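Protein p13 MTCP-1 (Homo sapiens, PDB 1A1X) binds the kinases AKT1 and AKT2 through their PH domains and enhances their phosphorylation and activation, acting as a T-cell proto-oncogene product. Local coordinates at residues E5-P10 with I88-M93; A9-H13 with E75-M79; Q18-Y22 with S64-W70; F40-Q46 with V97-K103. All coordinates share one frame; numbering follows the deposited sequence.

Contact 1: residues E5-P10 with I88-M93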
loop_
_atom_site.group_PDB
_atom_site.type_symbol
_atom_site.label_atom_id
_atom_site.label_comp_id
_atom_site.label_asym_id
_atom_site.label_seq_id
_atom_site.Cartn_x
_atom_site.Cartn_y
_atom_site.Cartn_z
ATOM N N GLU A 5 -7.692 2.135 9.298
ATOM C CA GLU A 5 -7.799 0.682 9.460
ATOM C C GLU A 5 -8.073 0.289 10.902
ATOM O O GLU A 5 -7.901 1.089 11.822
ATOM C CB GLU A 5 -6.491 -0.012 9.053
ATOM C CG GLU A 5 -6.138 0.018 7.576
ATOM C CD GLU A 5 -7.015 -0.882 6.727
ATOM O OE1 GLU A 5 -7.082 -2.093 7.005
ATOM O OE2 GLU A 5 -7.615 -0.378 5.760
ATOM N N ASP A 6 -8.460 -0.972 11.072
ATOM C CA ASP A 6 -8.731 -1.585 12.373
ATOM C C ASP A 6 -7.881 -2.865 12.414
ATOM O O ASP A 6 -8.309 -3.894 12.936
ATOM C CB ASP A 6 -10.223 -1.949 12.510
ATOM C CG ASP A 6 -11.112 -0.740 12.792
ATOM O OD1 ASP A 6 -11.139 -0.280 13.958
ATOM O OD2 ASP A 6 -11.804 -0.269 11.858
ATOM N N VAL A 7 -6.680 -2.788 11.840
ATOM C CA VAL A 7 -5.751 -3.923 11.765
ATOM C C VAL A 7 -4.971 -4.141 13.061
ATOM O O VAL A 7 -4.478 -5.239 13.321
ATOM C CB VAL A 7 -4.759 -3.757 10.573
ATOM C CG1 VAL A 7 -3.809 -2.604 10.827
ATOM C CG2 VAL A 7 -3.998 -5.042 10.315
ATOM N N GLY A 8 -4.857 -3.090 13.867
ATOM C CA GLY A 8 -4.147 -3.203 15.128
ATOM C C GLY A 8 -2.652 -3.000 15.014
ATOM O O GLY A 8 -2.159 -2.481 14.006
ATOM N N ALA A 9 -1.931 -3.444 16.042
ATOM C CA ALA A 9 -0.479 -3.293 16.096
ATOM C C ALA A 9 0.315 -4.311 15.283
ATOM O O ALA A 9 -0.087 -5.473 15.141
ATOM C CB ALA A 9 -0.005 -3.307 17.546
ATOM N N PRO A 10 1.438 -3.867 14.695
ATOM C CA PRO A 10 2.298 -4.743 13.897
ATOM C C PRO A 10 3.094 -5.638 14.837
ATOM O O PRO A 10 3.172 -5.363 16.035
ATOM C CB PRO A 10 3.202 -3.748 13.161
ATOM C CG PRO A 10 3.303 -2.620 14.108
ATOM C CD PRO A 10 1.882 -2.465 14.582
ATOM N N ILE A 88 7.666 1.286 7.619
ATOM C CA ILE A 88 6.390 0.614 7.397
ATOM C C ILE A 88 5.591 1.610 6.557
ATOM O O ILE A 88 5.202 2.665 7.053
ATOM C CB ILE A 88 5.627 0.333 8.714
ATOM C CG1 ILE A 88 6.376 -0.693 9.571
ATOM C CG2 ILE A 88 4.223 -0.196 8.411
ATOM C CD1 ILE A 88 5.791 -0.855 10.979
ATOM N N GLN A 89 5.428 1.324 5.267
ATOM C CA GLN A 89 4.681 2.222 4.383
ATOM C C GLN A 89 3.181 2.028 4.527
ATOM O O GLN A 89 2.400 2.964 4.339
ATOM C CB GLN A 89 5.147 2.077 2.944
ATOM C CG GLN A 89 6.623 2.365 2.811
ATOM C CD GLN A 89 7.007 2.671 1.394
ATOM O OE1 GLN A 89 7.148 1.774 0.575
ATOM N NE2 GLN A 89 7.170 3.949 1.091
ATOM N N HIS A 90 2.780 0.793 4.809
ATOM C CA HIS A 90 1.379 0.506 5.090
ATOM C C HIS A 90 1.192 -0.815 5.831
ATOM O O HIS A 90 2.025 -1.722 5.744
ATOM C CB HIS A 90 0.449 0.693 3.870
ATOM C CG HIS A 90 0.397 -0.466 2.924
ATOM N ND1 HIS A 90 0.330 -1.777 3.342
ATOM C CD2 HIS A 90 0.328 -0.500 1.575
ATOM C CE1 HIS A 90 0.223 -2.568 2.292
ATOM N NE2 HIS A 90 0.221 -1.818 1.207
ATOM N N HIS A 91 0.153 -0.849 6.654
ATOM C CA HIS A 91 -0.201 -2.010 7.455
ATOM C C HIS A 91 -1.712 -2.095 7.367
ATOM O O HIS A 91 -2.433 -1.360 8.038
ATOM C CB HIS A 91 0.236 -1.798 8.907
ATOM C CG HIS A 91 -0.105 -2.935 9.823
ATOM N ND1 HIS A 91 -0.170 -2.789 11.192
ATOM C CD2 HIS A 91 -0.369 -4.239 9.571
ATOM C CE1 HIS A 91 -0.456 -3.955 11.743
ATOM N NE2 HIS A 91 -0.581 -4.851 10.783
ATOM N N LEU A 92 -2.187 -2.995 6.519
ATOM C CA LEU A 92 -3.609 -3.144 6.314
ATOM C C LEU A 92 -4.060 -4.565 6.059
ATOM O O LEU A 92 -3.253 -5.495 5.997
ATOM C CB LEU A 92 -4.081 -2.217 5.180
ATOM C CG LEU A 92 -3.095 -1.817 4.078
ATOM C CD1 LEU A 92 -2.960 -2.915 3.076
ATOM C CD2 LEU A 92 -3.556 -0.557 3.396
ATOM N N MET A 93 -5.376 -4.719 6.011
ATOM C CA MET A 93 -6.027 -5.988 5.757
ATOM C C MET A 93 -6.355 -5.975 4.269
ATOM O O MET A 93 -7.040 -5.062 3.790
ATOM C CB MET A 93 -7.320 -6.053 6.565
ATOM C CG MET A 93 -7.822 -7.458 6.846
ATOM S SD MET A 93 -6.697 -8.351 7.945
ATOM C CE MET A 93 -6.307 -7.105 9.129
#

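Contact 2: residues A9-H13 with E75-M79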
loop_
_atom_site.group_PDB
_atom_site.type_symbol
_atom_site.label_atom_id
_atom_site.label_comp_id
_atom_site.label_asym_id
_atom_site.label_seq_id
_atom_site.Cartn_x
_atom_site.Cartn_y
_atom_site.Cartn_z
ATOM N N ALA A 9 -1.931 -3.444 16.042
ATOM C CA ALA A 9 -0.479 -3.293 16.096
ATOM C C ALA A 9 0.315 -4.311 15.283
ATOM O O ALA A 9 -0.087 -5.473 15.141
ATOM C CB ALA A 9 -0.005 -3.307 17.546
ATOM N N PRO A 10 1.438 -3.867 14.695
ATOM C CA PRO A 10 2.298 -4.743 13.897
ATOM C C PRO A 10 3.094 -5.638 14.837
ATOM O O PRO A 10 3.172 -5.363 16.035
ATOM C CB PRO A 10 3.202 -3.748 13.161
ATOM C CG PRO A 10 3.303 -2.620 14.108
ATOM C CD PRO A 10 1.882 -2.465 14.582
ATOM N N PRO A 11 3.648 -6.750 14.324
ATOM C CA PRO A 11 4.424 -7.625 15.207
ATOM C C PRO A 11 5.673 -6.952 15.782
ATOM O O PRO A 11 6.344 -6.173 15.110
ATOM C CB PRO A 11 4.775 -8.810 14.298
ATOM C CG PRO A 11 4.783 -8.225 12.944
ATOM C CD PRO A 11 3.571 -7.318 12.967
ATOM N N ASP A 12 5.932 -7.219 17.058
ATOM C CA ASP A 12 7.093 -6.693 17.762
ATOM C C ASP A 12 8.379 -7.194 17.094
ATOM O O ASP A 12 9.399 -6.501 17.066
ATOM C CB ASP A 12 7.028 -7.131 19.224
ATOM C CG ASP A 12 8.310 -6.879 19.958
ATOM O OD1 ASP A 12 8.690 -5.694 20.110
ATOM O OD2 ASP A 12 8.945 -7.875 20.366
ATOM N N HIS A 13 8.329 -8.417 16.584
ATOM C CA HIS A 13 9.471 -8.990 15.887
ATOM C C HIS A 13 9.122 -10.126 14.933
ATOM O O HIS A 13 8.059 -10.762 15.035
ATOM C CB HIS A 13 10.577 -9.408 16.863
ATOM C CG HIS A 13 10.175 -10.471 17.834
ATOM N ND1 HIS A 13 10.011 -10.220 19.181
ATOM C CD2 HIS A 13 9.973 -11.801 17.670
ATOM C CE1 HIS A 13 9.732 -11.353 19.804
ATOM N NE2 HIS A 13 9.705 -12.327 18.911
ATOM N N GLU A 75 8.778 5.116 15.593
ATOM C CA GLU A 75 8.441 5.839 14.364
ATOM C C GLU A 75 7.998 4.903 13.237
ATOM O O GLU A 75 8.313 5.125 12.065
ATOM C CB GLU A 75 9.625 6.699 13.889
ATOM C CG GLU A 75 10.211 7.624 14.946
ATOM C CD GLU A 75 9.200 8.616 15.467
ATOM O OE1 GLU A 75 8.636 9.373 14.651
ATOM O OE2 GLU A 75 8.962 8.638 16.693
ATOM N N GLU A 76 7.261 3.860 13.601
ATOM C CA GLU A 76 6.750 2.884 12.650
ATOM C C GLU A 76 7.735 2.398 11.609
ATOM O O GLU A 76 7.626 2.691 10.420
ATOM C CB GLU A 76 5.459 3.379 11.998
ATOM C CG GLU A 76 4.282 3.388 12.968
ATOM C CD GLU A 76 4.188 2.097 13.791
ATOM O OE1 GLU A 76 3.533 1.135 13.326
ATOM O OE2 GLU A 76 4.778 2.042 14.899
ATOM N N ARG A 77 8.710 1.649 12.083
ATOM C CA ARG A 77 9.719 1.066 11.228
ATOM C C ARG A 77 10.372 -0.083 11.969
ATOM O O ARG A 77 10.142 -0.265 13.164
ATOM C CB ARG A 77 10.739 2.116 10.776
ATOM C CG ARG A 77 11.306 2.950 11.865
ATOM C CD ARG A 77 11.731 4.302 11.321
ATOM N NE ARG A 77 12.469 5.036 12.341
ATOM C CZ ARG A 77 13.302 6.040 12.091
ATOM N NH1 ARG A 77 13.503 6.452 10.842
ATOM N NH2 ARG A 77 13.989 6.581 13.088
ATOM N N TYR A 78 11.098 -0.914 11.231
ATOM C CA TYR A 78 11.773 -2.067 11.807
ATOM C C TYR A 78 13.270 -1.966 11.635
ATOM O O TYR A 78 13.754 -1.454 10.625
ATOM C CB TYR A 78 11.318 -3.352 11.121
ATOM C CG TYR A 78 9.952 -3.844 11.521
ATOM C CD1 TYR A 78 9.795 -4.719 12.595
ATOM C CD2 TYR A 78 8.819 -3.457 10.813
ATOM C CE1 TYR A 78 8.541 -5.197 12.955
ATOM C CE2 TYR A 78 7.566 -3.927 11.163
ATOM C CZ TYR A 78 7.430 -4.794 12.233
ATOM O OH TYR A 78 6.179 -5.244 12.588
ATOM N N MET A 79 14.003 -2.428 12.640
ATOM C CA MET A 79 15.449 -2.457 12.549
ATOM C C MET A 79 15.796 -3.934 12.384
ATOM O O MET A 79 15.307 -4.766 13.144
ATOM C CB MET A 79 16.120 -1.902 13.808
ATOM C CG MET A 79 17.648 -1.945 13.704
ATOM S SD MET A 79 18.537 -1.279 15.102
ATOM C CE MET A 79 18.705 0.407 14.612
#

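Contact 3: residues Q18-Y22 with S64-W70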
loop_
_atom_site.group_PDB
_atom_site.type_symbol
_atom_site.label_atom_id
_atom_site.label_comp_id
_atom_site.label_asym_id
_atom_site.label_seq_id
_atom_site.Cartn_x
_atom_site.Cartn_y
_atom_site.Cartn_z
ATOM N N GLN A 18 12.717 -20.081 7.322
ATOM C CA GLN A 18 13.180 -20.537 6.034
ATOM C C GLN A 18 13.176 -19.264 5.200
ATOM O O GLN A 18 12.491 -18.300 5.550
ATOM C CB GLN A 18 12.186 -21.542 5.476
ATOM C CG GLN A 18 12.644 -22.248 4.240
ATOM C CD GLN A 18 11.611 -23.227 3.742
ATOM O OE1 GLN A 18 10.567 -22.827 3.215
ATOM N NE2 GLN A 18 11.891 -24.521 3.903
ATOM N N GLU A 19 13.938 -19.247 4.113
ATOM C CA GLU A 19 14.009 -18.069 3.254
ATOM C C GLU A 19 12.609 -17.571 2.921
ATOM O O GLU A 19 11.802 -18.319 2.384
ATOM C CB GLU A 19 14.754 -18.406 1.953
ATOM C CG GLU A 19 15.909 -17.462 1.599
ATOM C CD GLU A 19 15.463 -16.196 0.886
ATOM O OE1 GLU A 19 15.070 -15.217 1.558
ATOM O OE2 GLU A 19 15.522 -16.176 -0.357
ATOM N N GLY A 20 12.310 -16.335 3.305
ATOM C CA GLY A 20 11.004 -15.764 3.022
ATOM C C GLY A 20 9.872 -16.072 3.991
ATOM O O GLY A 20 8.781 -15.507 3.855
ATOM N N ILE A 21 10.101 -16.979 4.942
ATOM C CA ILE A 21 9.069 -17.317 5.919
ATOM C C ILE A 21 9.562 -16.960 7.311
ATOM O O ILE A 21 10.600 -17.446 7.768
ATOM C CB ILE A 21 8.653 -18.804 5.845
ATOM C CG1 ILE A 21 8.165 -19.137 4.436
ATOM C CG2 ILE A 21 7.506 -19.091 6.841
ATOM C CD1 ILE A 21 7.777 -20.593 4.240
ATOM N N TYR A 22 8.819 -16.068 7.956
ATOM C CA TYR A 22 9.141 -15.574 9.275
ATOM C C TYR A 22 8.098 -15.987 10.297
ATOM O O TYR A 22 7.014 -16.443 9.948
ATOM C CB TYR A 22 9.211 -14.041 9.233
ATOM C CG TYR A 22 10.351 -13.501 8.392
ATOM C CD1 TYR A 22 10.292 -13.524 6.995
ATOM C CD2 TYR A 22 11.503 -13.004 8.992
ATOM C CE1 TYR A 22 11.363 -13.069 6.226
ATOM C CE2 TYR A 22 12.574 -12.548 8.237
ATOM C CZ TYR A 22 12.500 -12.584 6.859
ATOM O OH TYR A 22 13.566 -12.142 6.118
ATOM N N SER A 64 20.653 -13.903 1.052
ATOM C CA SER A 64 19.296 -13.390 0.883
ATOM C C SER A 64 19.180 -11.869 0.923
ATOM O O SER A 64 19.974 -11.200 1.579
ATOM C CB SER A 64 18.383 -13.993 1.953
ATOM O OG SER A 64 17.057 -13.511 1.820
ATOM N N GLN A 65 18.187 -11.331 0.220
ATOM C CA GLN A 65 17.942 -9.883 0.208
ATOM C C GLN A 65 17.189 -9.449 1.481
ATOM O O GLN A 65 17.220 -8.281 1.877
ATOM C CB GLN A 65 17.139 -9.484 -1.036
ATOM C CG GLN A 65 17.885 -9.695 -2.347
ATOM C CD GLN A 65 17.072 -9.248 -3.542
ATOM O OE1 GLN A 65 16.195 -9.967 -4.007
ATOM N NE2 GLN A 65 17.346 -8.049 -4.033
ATOM N N LEU A 66 16.497 -10.404 2.091
ATOM C CA LEU A 66 15.732 -10.192 3.320
ATOM C C LEU A 66 16.610 -10.541 4.530
ATOM O O LEU A 66 17.488 -11.411 4.446
ATOM C CB LEU A 66 14.469 -11.066 3.307
ATOM C CG LEU A 66 13.167 -10.499 2.729
ATOM C CD1 LEU A 66 13.399 -9.192 1.991
ATOM C CD2 LEU A 66 12.508 -11.539 1.837
ATOM N N PRO A 67 16.352 -9.900 5.679
ATOM C CA PRO A 67 17.131 -10.142 6.897
ATOM C C PRO A 67 16.743 -11.360 7.719
ATOM O O PRO A 67 15.699 -11.980 7.499
ATOM C CB PRO A 67 16.916 -8.853 7.685
ATOM C CG PRO A 67 15.487 -8.534 7.379
ATOM C CD PRO A 67 15.363 -8.826 5.890
ATOM N N LEU A 68 17.615 -11.697 8.667
ATOM C CA LEU A 68 17.392 -12.817 9.575
ATOM C C LEU A 68 16.304 -12.433 10.573
ATOM O O LEU A 68 15.573 -13.290 11.066
ATOM C CB LEU A 68 18.669 -13.152 10.354
ATOM C CG LEU A 68 19.913 -13.645 9.622
ATOM C CD1 LEU A 68 21.017 -13.872 10.640
ATOM C CD2 LEU A 68 19.624 -14.927 8.873
ATOM N N MET A 69 16.199 -11.141 10.866
ATOM C CA MET A 69 15.202 -10.677 11.815
ATOM C C MET A 69 14.870 -9.200 11.688
ATOM O O MET A 69 15.697 -8.395 11.264
ATOM C CB MET A 69 15.682 -10.929 13.240
ATOM C CG MET A 69 16.935 -10.150 13.590
ATOM S SD MET A 69 16.819 -9.340 15.187
ATOM C CE MET A 69 16.219 -7.749 14.703
ATOM N N TRP A 70 13.650 -8.866 12.099
ATOM C CA TRP A 70 13.149 -7.498 12.106
ATOM C C TRP A 70 12.643 -7.284 13.521
ATOM O O TRP A 70 11.981 -8.158 14.072
ATOM C CB TRP A 70 11.974 -7.335 11.139
ATOM C CG TRP A 70 12.341 -6.979 9.739
ATOM C CD1 TRP A 70 12.997 -5.861 9.324
ATOM C CD2 TRP A 70 11.951 -7.680 8.553
ATOM N NE1 TRP A 70 13.025 -5.814 7.950
ATOM C CE2 TRP A 70 12.389 -6.917 7.452
ATOM C CE3 TRP A 70 11.263 -8.880 8.314
ATOM C CZ2 TRP A 70 12.161 -7.311 6.125
ATOM C CZ3 TRP A 70 11.037 -9.275 6.997
ATOM C CH2 TRP A 70 11.487 -8.487 5.916
#

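Contact 4: residues F40-Q46 with V97-K103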
loop_
_atom_site.group_PDB
_atom_site.type_symbol
_atom_site.label_atom_id
_atom_site.label_comp_id
_atom_site.label_asym_id
_atom_site.label_seq_id
_atom_site.Cartn_x
_atom_site.Cartn_y
_atom_site.Cartn_z
ATOM N N PHE A 40 15.328 1.445 -4.932
ATOM C CA PHE A 40 15.231 0.838 -3.603
ATOM C C PHE A 40 14.518 -0.500 -3.591
ATOM O O PHE A 40 14.027 -0.981 -4.615
ATOM C CB PHE A 40 14.563 1.798 -2.601
ATOM C CG PHE A 40 13.231 2.284 -3.049
ATOM C CD1 PHE A 40 13.129 3.415 -3.846
ATOM C CD2 PHE A 40 12.081 1.575 -2.738
ATOM C CE1 PHE A 40 11.889 3.834 -4.338
ATOM C CE2 PHE A 40 10.841 1.984 -3.222
ATOM C CZ PHE A 40 10.745 3.116 -4.026
ATOM N N LEU A 41 14.438 -1.074 -2.396
ATOM C CA LEU A 41 13.815 -2.362 -2.209
ATOM C C LEU A 41 12.687 -2.322 -1.190
ATOM O O LEU A 41 12.771 -1.637 -0.169
ATOM C CB LEU A 41 14.886 -3.361 -1.782
ATOM C CG LEU A 41 14.479 -4.819 -1.647
ATOM C CD1 LEU A 41 15.537 -5.695 -2.295
ATOM C CD2 LEU A 41 14.277 -5.165 -0.191
ATOM N N ARG A 42 11.616 -3.034 -1.512
ATOM C CA ARG A 42 10.450 -3.149 -0.644
ATOM C C ARG A 42 10.189 -4.629 -0.382
ATOM O O ARG A 42 10.547 -5.486 -1.189
ATOM C CB ARG A 42 9.195 -2.547 -1.298
ATOM C CG ARG A 42 9.140 -1.016 -1.334
ATOM C CD ARG A 42 7.686 -0.522 -1.431
ATOM N NE ARG A 42 7.597 0.904 -1.754
ATOM C CZ ARG A 42 7.385 1.396 -2.973
ATOM N NH1 ARG A 42 7.229 0.586 -4.011
ATOM N NH2 ARG A 42 7.346 2.706 -3.162
ATOM N N ALA A 43 9.609 -4.925 0.772
ATOM C CA ALA A 43 9.253 -6.292 1.120
ATOM C C ALA A 43 7.781 -6.246 1.493
ATOM O O ALA A 43 7.363 -5.382 2.245
ATOM C CB ALA A 43 10.078 -6.783 2.297
ATOM N N ARG A 44 6.985 -7.113 0.887
ATOM C CA ARG A 44 5.564 -7.177 1.189
ATOM C C ARG A 44 5.436 -8.432 2.040
ATOM O O ARG A 44 5.817 -9.518 1.617
ATOM C CB ARG A 44 4.747 -7.277 -0.099
ATOM C CG ARG A 44 3.249 -7.137 0.107
ATOM C CD ARG A 44 2.593 -6.574 -1.143
ATOM N NE ARG A 44 2.867 -7.398 -2.309
ATOM C CZ ARG A 44 2.169 -8.476 -2.652
ATOM N NH1 ARG A 44 1.140 -8.875 -1.917
ATOM N NH2 ARG A 44 2.498 -9.147 -3.744
ATOM N N VAL A 45 4.979 -8.261 3.272
ATOM C CA VAL A 45 4.883 -9.376 4.206
ATOM C C VAL A 45 3.439 -9.600 4.629
ATOM O O VAL A 45 2.782 -8.687 5.138
ATOM C CB VAL A 45 5.768 -9.116 5.470
ATOM C CG1 VAL A 45 6.081 -10.412 6.168
ATOM C CG2 VAL A 45 7.065 -8.378 5.094
ATOM N N GLN A 46 2.958 -10.821 4.411
ATOM C CA GLN A 46 1.592 -11.189 4.750
ATOM C C GLN A 46 1.512 -12.330 5.758
ATOM O O GLN A 46 2.244 -13.322 5.661
ATOM C CB GLN A 46 0.814 -11.569 3.485
ATOM C CG GLN A 46 0.601 -10.418 2.523
ATOM C CD GLN A 46 -0.254 -10.814 1.344
ATOM O OE1 GLN A 46 -0.554 -11.986 1.160
ATOM N NE2 GLN A 46 -0.654 -9.834 0.536
ATOM N N VAL A 97 -6.333 -10.797 4.609
ATOM C CA VAL A 97 -5.000 -11.113 5.120
ATOM C C VAL A 97 -4.272 -9.854 5.568
ATOM O O VAL A 97 -4.262 -8.846 4.856
ATOM C CB VAL A 97 -4.153 -11.815 4.035
ATOM C CG1 VAL A 97 -2.744 -12.084 4.529
ATOM C CG2 VAL A 97 -4.812 -13.110 3.630
ATOM N N GLN A 98 -3.659 -9.919 6.747
ATOM C CA GLN A 98 -2.902 -8.793 7.289
ATOM C C GLN A 98 -1.626 -8.625 6.455
ATOM O O GLN A 98 -0.905 -9.599 6.193
ATOM C CB GLN A 98 -2.554 -9.037 8.756
ATOM C CG GLN A 98 -2.025 -7.817 9.474
ATOM C CD GLN A 98 -1.799 -8.066 10.951
ATOM O OE1 GLN A 98 -1.095 -7.308 11.621
ATOM N NE2 GLN A 98 -2.399 -9.135 11.471
ATOM N N GLU A 99 -1.347 -7.389 6.053
ATOM C CA GLU A 99 -0.189 -7.120 5.217
ATOM C C GLU A 99 0.672 -5.933 5.641
ATOM O O GLU A 99 0.162 -4.863 5.961
ATOM C CB GLU A 99 -0.645 -6.921 3.766
ATOM C CG GLU A 99 0.458 -6.451 2.839
ATOM C CD GLU A 99 -0.027 -6.203 1.434
ATOM O OE1 GLU A 99 -0.301 -7.178 0.711
ATOM O OE2 GLU A 99 -0.114 -5.033 1.039
ATOM N N LEU A 100 1.987 -6.141 5.639
ATOM C CA LEU A 100 2.939 -5.083 5.962
ATOM C C LEU A 100 3.676 -4.779 4.683
ATOM O O LEU A 100 3.983 -5.695 3.922
ATOM C CB LEU A 100 3.965 -5.547 6.996
ATOM C CG LEU A 100 3.588 -5.648 8.472
ATOM C CD1 LEU A 100 4.708 -6.348 9.224
ATOM C CD2 LEU A 100 3.339 -4.265 9.041
ATOM N N LEU A 101 3.863 -3.493 4.397
ATOM C CA LEU A 101 4.628 -3.081 3.229
ATOM C C LEU A 101 5.818 -2.313 3.794
ATOM O O LEU A 101 5.668 -1.199 4.313
ATOM C CB LEU A 101 3.818 -2.201 2.267
ATOM C CG LEU A 101 4.640 -1.877 1.009
ATOM C CD1 LEU A 101 4.912 -3.156 0.230
ATOM C CD2 LEU A 101 3.933 -0.839 0.140
ATOM N N LEU A 102 6.988 -2.949 3.723
ATOM C CA LEU A 102 8.242 -2.402 4.245
ATOM C C LEU A 102 9.171 -1.862 3.170
ATOM O O LEU A 102 9.328 -2.463 2.113
ATOM C CB LEU A 102 8.993 -3.487 5.023
ATOM C CG LEU A 102 8.242 -4.187 6.151
ATOM C CD1 LEU A 102 9.125 -5.259 6.796
ATOM C CD2 LEU A 102 7.810 -3.152 7.169
ATOM N N LYS A 103 9.842 -0.762 3.482
ATOM C CA LYS A 103 10.767 -0.157 2.546
ATOM C C LYS A 103 12.126 0.012 3.205
ATOM O O LYS A 103 12.241 0.680 4.232
ATOM C CB LYS A 103 10.240 1.207 2.085
ATOM C CG LYS A 103 11.101 1.877 1.011
ATOM C CD LYS A 103 10.536 3.217 0.605
ATOM C CE LYS A 103 11.400 3.849 -0.451
ATOM N NZ LYS A 103 10.813 5.106 -0.971
#

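Contact 1: residues E5-P10 with I88-M93
Val7 lays its CG1 methyl over the centre of one face of the His91 imidazole, a CH-pi contact with the methyl 3.7 Å from the ring centroid and only 9° off the ring normal. That ring reaches the loop because CG of His91 stands opposite its backbone N (chi1 179°), and its NE2 is fixed by a hydrogen bond to Gln98. Round the rest of the ring runs the loop backbone: the carbonyl carbon of Ala9 lies at the edge, close to the plane, and Gly8 O comes obliquely to 3.2 Å from His91 CE1.

Among apolar contacts, the other Val7 methyl, CG2, presses against Met93 CE at 3.3 Å, tighter than usual. At the far end Pro10 CG rests loosely near Ile88 CD1, 4.4 Å away.

One polar bond joins the segments. Met93 N donates to Glu5 OE1 over 3.3 Å, nearly straight at 166°, but from above the carboxylate plane. The strongest partner of Glu5 is Lys103 of the second subunit, salt-bridged to OE2, which also pairs with Arg42 of that subunit. The N-terminal segment thus crosses the inner-facing side of barrel strand 85-94, over His91 and Ile88, while Glu5 reaches the second subunit.

Contact 2: residues A9-H13 with E75-M79
Tyr78 OH donates to Pro11 O over 2.7 Å, the hydrogen bond that joins the two segments. Its direction is well defined: the hydroxyl oxygen lies in the carbonyl plane on a lone pair of Pro11 O, with a C=O...donor angle of 134°. The acceptor in turn sits at the edge of the phenol ring, near its plane, and 3.2 Å from Tyr78 CE1.

Two proline rings flank the same hydroxyl. Pro11 CG comes to 3.3 Å from Tyr78 OH, its side chain crossing that of the tyrosine at about a right angle, while Pro10 CB approaches Tyr78 OH obliquely to 3.4 Å. Pro11 N is also near but, as a proline nitrogen, has no hydrogen to offer. Chi1 of -76° puts CG of Tyr78 beside the backbone N, opposite the carbonyl carbon; the side chain also packs against Leu72, Leu100 and Leu102.

The rim is looser. Glu76 bends at chi2 and brings OE1 to 3.8 Å from Pro10 CG, a van der Waals approach to the proline ring. Beyond the tyrosine, His13 ND1 donates to Asp12 OD2 at 2.8 Å, a bond within the loop segment whose angle of 140° is bent and whose acceptor is met from above the carboxylate plane.

Chemically, a buried phenol hydroxyl is satisfied by a backbone carbonyl, that of Pro11, and the bond ties strand 77-80 to the N-terminal segment. Proline carbons lie against the hydroxyl, and with the buried phenol they probably limit the access of water to the bond.

Contact 3: residues Q18-Y22 with S64-W70
Tyr22 carries the tight part of this contact: its OH donates to Pro67 O over 2.5 Å, lying in the carbonyl plane with a C=O...donor angle of 147°. Beside this bond Leu66 CB reaches the ring edge, 3.1 Å from Tyr22 OH. Over one face of the phenol sits Trp70 CZ3, 3.6 Å from Tyr22 CZ and displaced towards the rim. The two rings are oblique, with planes 37° apart and centroids separated by 5.0 Å. Pro67 CG in turn covers the centre of one face of the Trp70 ring.

The outer part is sparser and more exposed. Ser64 OG donates to Glu19 OE1 at 2.6 Å from well above the carboxylate plane, 69° out of it. The same OG accepts from Leu66 N at 3.2 Å, forming an ST turn, so the hydroxyl is held from two directions. Glu19 belongs to a type II turn, Gln18 to Ile21, and its chain bends at chi2 to reach the serine.

Tyr22, on strand 21-24, packs on Leu14 and Val16 of strand 13-16 and on Ala32 of strand 29-36. Leu66 also packs on strand 29-36, while Trp70, at the start of strand 69-73, meets Trp86 edge-to-face.

Contact 4: residues F40-Q46 with V97-K103
Lys103 lays its extended chain across Phe40, covering the centre of one ring face: CE stands 3.3 Å from the Phe40 ring centroid and NZ 3.7 Å from it, both 14° off the normal, giving CH-pi and cation-pi contacts. Lys103 NZ also binds Gly4 O and Glu5 of the second subunit. Phe40 CE2 in turn covers a face of the Arg42 guanidinium, whose NE bonds to Gln89.

On the same side of the sheet, Leu101 fits between the arginines, CD2 against Arg42 CD and CD1 against Arg44 CB. Glu99 OE1 then receives Gln46 NE2 at 2.7 Å through its anti lone pair, the two flat groups nearly coplanar. Arg44 NH1 adds a weak salt bridge, 3.4 Å from Glu99 OE1; its NE has a stronger partner in Glu35. Val97 CG1 closes the row 3.7 Å from Gln46 CB.

The other side is apolar: Val45 CG2 meets Leu102 CD1 at 4.1 Å, and Ala43 lies opposite Leu102. Four backbone hydrogen bonds join the pairs Ala43-Leu102 and Val45-Leu100. The strands are antiparallel, 163° apart; within the barrel, strand 29-36 flanks 41-46 and strand 85-94 flanks 97-104.

Overall arrangement
From the N terminus, the segment 5-13 passes first along strand 85-94 in contact 1 and then onto strand 77-80 in contact 2; the two share Ala9 and Pro10, and so close long loops from the same start. Contact 3 is nested inside both loops and joins the 18-21 turn and strand 21-24 to the segment leading into strand 69-73, about 20 Å from contact 1 between centres. Contact 4 crosses the other three along the chain, pairing strand 41-46 with 97-104 and so connecting the two four-strand halves of the barrel. Leu102 brings contacts 2, 3 and 4 together inside, touching Tyr78 and Trp70. Contacts 1 and 4 also meet the second subunit.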